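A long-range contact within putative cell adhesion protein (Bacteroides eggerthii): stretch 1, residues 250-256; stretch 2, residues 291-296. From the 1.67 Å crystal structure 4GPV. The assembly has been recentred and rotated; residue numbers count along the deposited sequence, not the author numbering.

Stretch 1, residues 250-256: YTFGNDG
Stretch 2 291-296: HTIEPG

Stretch 1 enters in strand conformation, with Tyr 250 and Thr 251 extended (phi/psi -100/140 and -150/172), and the chain stays drawn out through Phe 252 (-102/169), Gly 253 (-52/140) and Asn 254 (-157/107); Asp 255 (-78/-7) and Gly 256 (70/17) then turn it. Stretch 2 has no regular secondary structure, yet it is extended from His 291 (-152/136) through Thr 292 (-101/-178), Ile 293 (-99/126) and Glu 294 (-116/146) to Pro 295 (-63/150), before Gly 296 turns at 72/18. Both closing glycines have positive phi, a region that favours this residue type.

The touching parts run 128° apart, and their register pairs Gly 253 with Glu 294, Asn 254 with Ile 293 and Asp 255 with Thr 292, at CA-CA distances of 4.7, 5.0 and 5.3 Å. The central pair forms a single antiparallel bridge. Asn 254 N donates to Ile 293 O at 2.9 Å (N-H...O angle 167°), and Ile 293 N returns a bond to Asn 254 O at 3.1 Å (161°). Gly 253 CA adds a CA-H...O contact to Ile 293 O at 3.4 Å. The backbone thus sets the register, and the side chains pack around it.

Of the 277 Å² buried between the stretches, Ile 293 contributes the largest share, 82 Å². Its CA-to-CB bond points toward stretch 1; with chi1 m and chi2 m, the end of the side chain leads away. Ile 293 CG2 lies 3.5 Å from Phe 252 O and 3.9 Å from Thr 251 CG2, so a branched aliphatic residue suits this buried place. Thr 251 is t; the CA-to-CB bond of Phe 252 (chi1 m, chi2 -38°) is directed away, and the residue meets stretch 2 through its carbonyl oxygen.

Gly 253 fits closely: Gly 253 CA is 4.2 Å from Pro 295 CD, and an ideal CB on Gly 253 would come within a tight 3.3 Å of that same Pro 295 CD. The proline ring is C-gamma exo.

Asn 254 (chi1 t, chi2 10°) starts sideways, but its end leads away. Asn 254 OD1 accepts a 3.0 Å hydrogen bond from Gly 256 N, tying the side chain to the turn, while ND2 is satisfied elsewhere in the structure. Thr 292, chi1 p, has its CA-to-CB bond toward stretch 1, with Thr 292 CG2 3.4 Å from Asp 255 O and Thr 292 CB 3.6 Å from Asn 254 O. The CA-to-CB bonds of Asp 255 (chi1 p) and Glu 294 (m, t, chi3 67°) are directed away; neither carboxylate touches the opposing stretch.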

ATOM      1  N   TYR A 250       3.927   0.031   3.578  1.00 17.72           N
ATOM      2  CA  TYR A 250       2.890  -0.372   2.629  1.00 15.25           C
ATOM      3  C   TYR A 250       1.707   0.513   2.890  1.00 19.08           C
ATOM      4  O   TYR A 250       1.383   0.772   4.061  1.00 17.94           O
ATOM      5  CB  TYR A 250       2.473  -1.853   2.811  1.00 17.60           C
ATOM      6  CG  TYR A 250       3.636  -2.788   2.662  1.00 17.75           C
ATOM      7  CD1 TYR A 250       4.289  -2.937   1.436  1.00 19.04           C
ATOM      8  CD2 TYR A 250       4.107  -3.513   3.748  1.00 19.25           C
ATOM      9  CE1 TYR A 250       5.397  -3.777   1.308  1.00 22.87           C
ATOM     10  CE2 TYR A 250       5.182  -4.389   3.623  1.00 19.78           C
ATOM     11  CZ  TYR A 250       5.832  -4.506   2.408  1.00 25.79           C
ATOM     12  OH  TYR A 250       6.912  -5.343   2.328  1.00 25.41           O
ATOM     13  N   THR A 251       1.025   0.957   1.836  1.00 16.42           N
ATOM     14  CA  THR A 251      -0.147   1.811   2.065  1.00 16.43           C
ATOM     15  C   THR A 251      -1.135   1.586   0.941  1.00 18.63           C
ATOM     16  O   THR A 251      -0.802   0.921  -0.030  1.00 19.10           O
ATOM     17  CB  THR A 251       0.291   3.302   2.170  1.00 17.93           C
ATOM     18  OG1 THR A 251      -0.832   4.082   2.631  1.00 17.65           O
ATOM     19  CG2 THR A 251       0.796   3.877   0.840  1.00 16.52           C
ATOM     20  N   PHE A 252      -2.323   2.144   1.057  1.00 16.13           N
ATOM     21  CA  PHE A 252      -3.264   1.990  -0.035  1.00 14.93           C
ATOM     22  C   PHE A 252      -3.353   3.278  -0.913  1.00 17.83           C
ATOM     23  O   PHE A 252      -2.836   4.351  -0.553  1.00 18.14           O
ATOM     24  CB  PHE A 252      -4.649   1.594   0.495  1.00 17.13           C
ATOM     25  CG  PHE A 252      -4.701   0.194   1.064  1.00 16.98           C
ATOM     26  CD1 PHE A 252      -3.990  -0.852   0.466  1.00 19.50           C
ATOM     27  CD2 PHE A 252      -5.510  -0.097   2.155  1.00 19.46           C
ATOM     28  CE1 PHE A 252      -4.046  -2.158   1.003  1.00 20.49           C
ATOM     29  CE2 PHE A 252      -5.578  -1.408   2.675  1.00 19.62           C
ATOM     30  CZ  PHE A 252      -4.860  -2.422   2.079  1.00 18.11           C
ATOM     31  N   GLY A 253      -4.020   3.145  -2.062  1.00 17.87           N
ATOM     32  CA  GLY A 253      -4.189   4.225  -3.027  1.00 16.72           C
ATOM     33  C   GLY A 253      -4.730   5.486  -2.405  1.00 19.42           C
ATOM     34  O   GLY A 253      -5.557   5.426  -1.503  1.00 18.72           O
ATOM     35  N   ASN A 254      -4.223   6.634  -2.816  1.00 16.81           N
ATOM     36  CA  ASN A 254      -4.689   7.901  -2.269  1.00 16.89           C
ATOM     37  C   ASN A 254      -4.385   9.019  -3.267  1.00 19.73           C
ATOM     38  O   ASN A 254      -3.239   9.451  -3.338  1.00 18.73           O
ATOM     39  CB  ASN A 254      -4.057   8.229  -0.887  1.00 13.62           C
ATOM     40  CG  ASN A 254      -4.643   9.472  -0.248  1.00 20.98           C
ATOM     41  OD1 ASN A 254      -5.662  10.043  -0.695  1.00 22.92           O
ATOM     42  ND2 ASN A 254      -3.993   9.954   0.783  1.00 20.15           N
ATOM     43  N   ASP A 255      -5.422   9.537  -3.950  1.00 19.77           N
ATOM     44  CA  ASP A 255      -5.266  10.636  -4.935  1.00 21.06           C
ATOM     45  C   ASP A 255      -5.121  11.991  -4.244  1.00 23.58           C
ATOM     46  O   ASP A 255      -4.873  13.018  -4.897  1.00 23.51           O
ATOM     47  CB  ASP A 255      -6.434  10.656  -5.960  1.00 23.54           C
ATOM     48  CG  ASP A 255      -7.844  10.772  -5.380  1.00 30.66           C
ATOM     49  OD1 ASP A 255      -7.985  11.222  -4.210  1.00 28.32           O
ATOM     50  OD2 ASP A 255      -8.805  10.488  -6.115  1.00 33.13           O
ATOM     51  N   GLY A 256      -5.310  11.983  -2.933  1.00 21.82           N
ATOM     52  CA  GLY A 256      -5.187  13.168  -2.101  1.00 22.35           C
ATOM     53  C   GLY A 256      -6.268  14.205  -2.278  1.00 26.75           C
ATOM     54  O   GLY A 256      -6.083  15.327  -1.813  1.00 28.35           O
ATOM     55  N   HIS A 291       3.560  13.107  -7.770  1.00 22.90           N
ATOM     56  CA  HIS A 291       2.962  11.785  -7.707  1.00 21.51           C
ATOM     57  C   HIS A 291       1.988  11.700  -6.586  1.00 23.69           C
ATOM     58  O   HIS A 291       2.312  12.094  -5.468  1.00 22.83           O
ATOM     59  CB  HIS A 291       3.993  10.645  -7.473  1.00 22.11           C
ATOM     60  CG  HIS A 291       5.098  10.560  -8.470  1.00 26.60           C
ATOM     61  ND1 HIS A 291       4.976   9.806  -9.609  1.00 29.07           N
ATOM     62  CD2 HIS A 291       6.319  11.139  -8.449  1.00 29.33           C
ATOM     63  CE1 HIS A 291       6.125   9.947 -10.250  1.00 28.78           C
ATOM     64  NE2 HIS A 291       6.959  10.743  -9.585  1.00 29.69           N
ATOM     65  N   THR A 292       0.830  11.090  -6.851  1.00 20.19           N
ATOM     66  CA  THR A 292      -0.085  10.717  -5.786  1.00 19.95           C
ATOM     67  C   THR A 292       0.159   9.217  -5.576  1.00 21.78           C
ATOM     68  O   THR A 292       1.035   8.644  -6.244  1.00 23.22           O
ATOM     69  CB  THR A 292      -1.536  11.121  -6.069  1.00 21.50           C
ATOM     70  OG1 THR A 292      -1.957  10.476  -7.270  1.00 20.93           O
ATOM     71  CG2 THR A 292      -1.707  12.638  -6.197  1.00 19.55           C
ATOM     72  N   ILE A 293      -0.563   8.558  -4.672  1.00 16.64           N
ATOM     73  CA  ILE A 293      -0.260   7.145  -4.440  1.00 15.87           C
ATOM     74  C   ILE A 293      -1.221   6.270  -5.208  1.00 18.95           C
ATOM     75  O   ILE A 293      -2.426   6.373  -5.023  1.00 18.81           O
ATOM     76  CB  ILE A 293      -0.305   6.803  -2.921  1.00 18.80           C
ATOM     77  CG1 ILE A 293       0.691   7.640  -2.088  1.00 18.33           C
ATOM     78  CG2 ILE A 293      -0.167   5.302  -2.664  1.00 19.08           C
ATOM     79  CD1 ILE A 293       2.205   7.421  -2.413  1.00 25.29           C
ATOM     80  N   GLU A 294      -0.671   5.349  -6.016  1.00 18.94           N
ATOM     81  CA  GLU A 294      -1.457   4.388  -6.787  1.00 20.66           C
ATOM     82  C   GLU A 294      -1.169   2.978  -6.331  1.00 22.54           C
ATOM     83  O   GLU A 294      -0.008   2.680  -6.046  1.00 20.64           O
ATOM     84  CB  GLU A 294      -1.085   4.456  -8.272  1.00 22.60           C
ATOM     85  CG  GLU A 294      -1.380   5.748  -8.987  1.00 33.15           C
ATOM     86  CD  GLU A 294      -1.025   5.554 -10.444  1.00 49.03           C
ATOM     87  OE1 GLU A 294      -1.704   4.749 -11.127  1.00 41.31           O
ATOM     88  OE2 GLU A 294       0.032   6.079 -10.856  1.00 43.80           O
ATOM     89  N   PRO A 295      -2.166   2.073  -6.346  1.00 19.45           N
ATOM     90  CA  PRO A 295      -1.878   0.668  -6.028  1.00 18.86           C
ATOM     91  C   PRO A 295      -0.925   0.087  -7.046  1.00 21.50           C
ATOM     92  O   PRO A 295      -0.922   0.539  -8.195  1.00 20.41           O
ATOM     93  CB  PRO A 295      -3.240  -0.043  -6.166  1.00 21.14           C
ATOM     94  CG  PRO A 295      -4.214   0.979  -6.466  1.00 26.86           C
ATOM     95  CD  PRO A 295      -3.589   2.291  -6.695  1.00 22.26           C
ATOM     96  N   GLY A 296      -0.112  -0.879  -6.642  1.00 20.58           N
ATOM     97  CA  GLY A 296       0.783  -1.547  -7.585  1.00 20.40           C
ATOM     98  C   GLY A 296       1.950  -0.702  -8.051  1.00 22.03           C
ATOM     99  O   GLY A 296       2.551  -1.002  -9.088  1.00 21.88           O
TER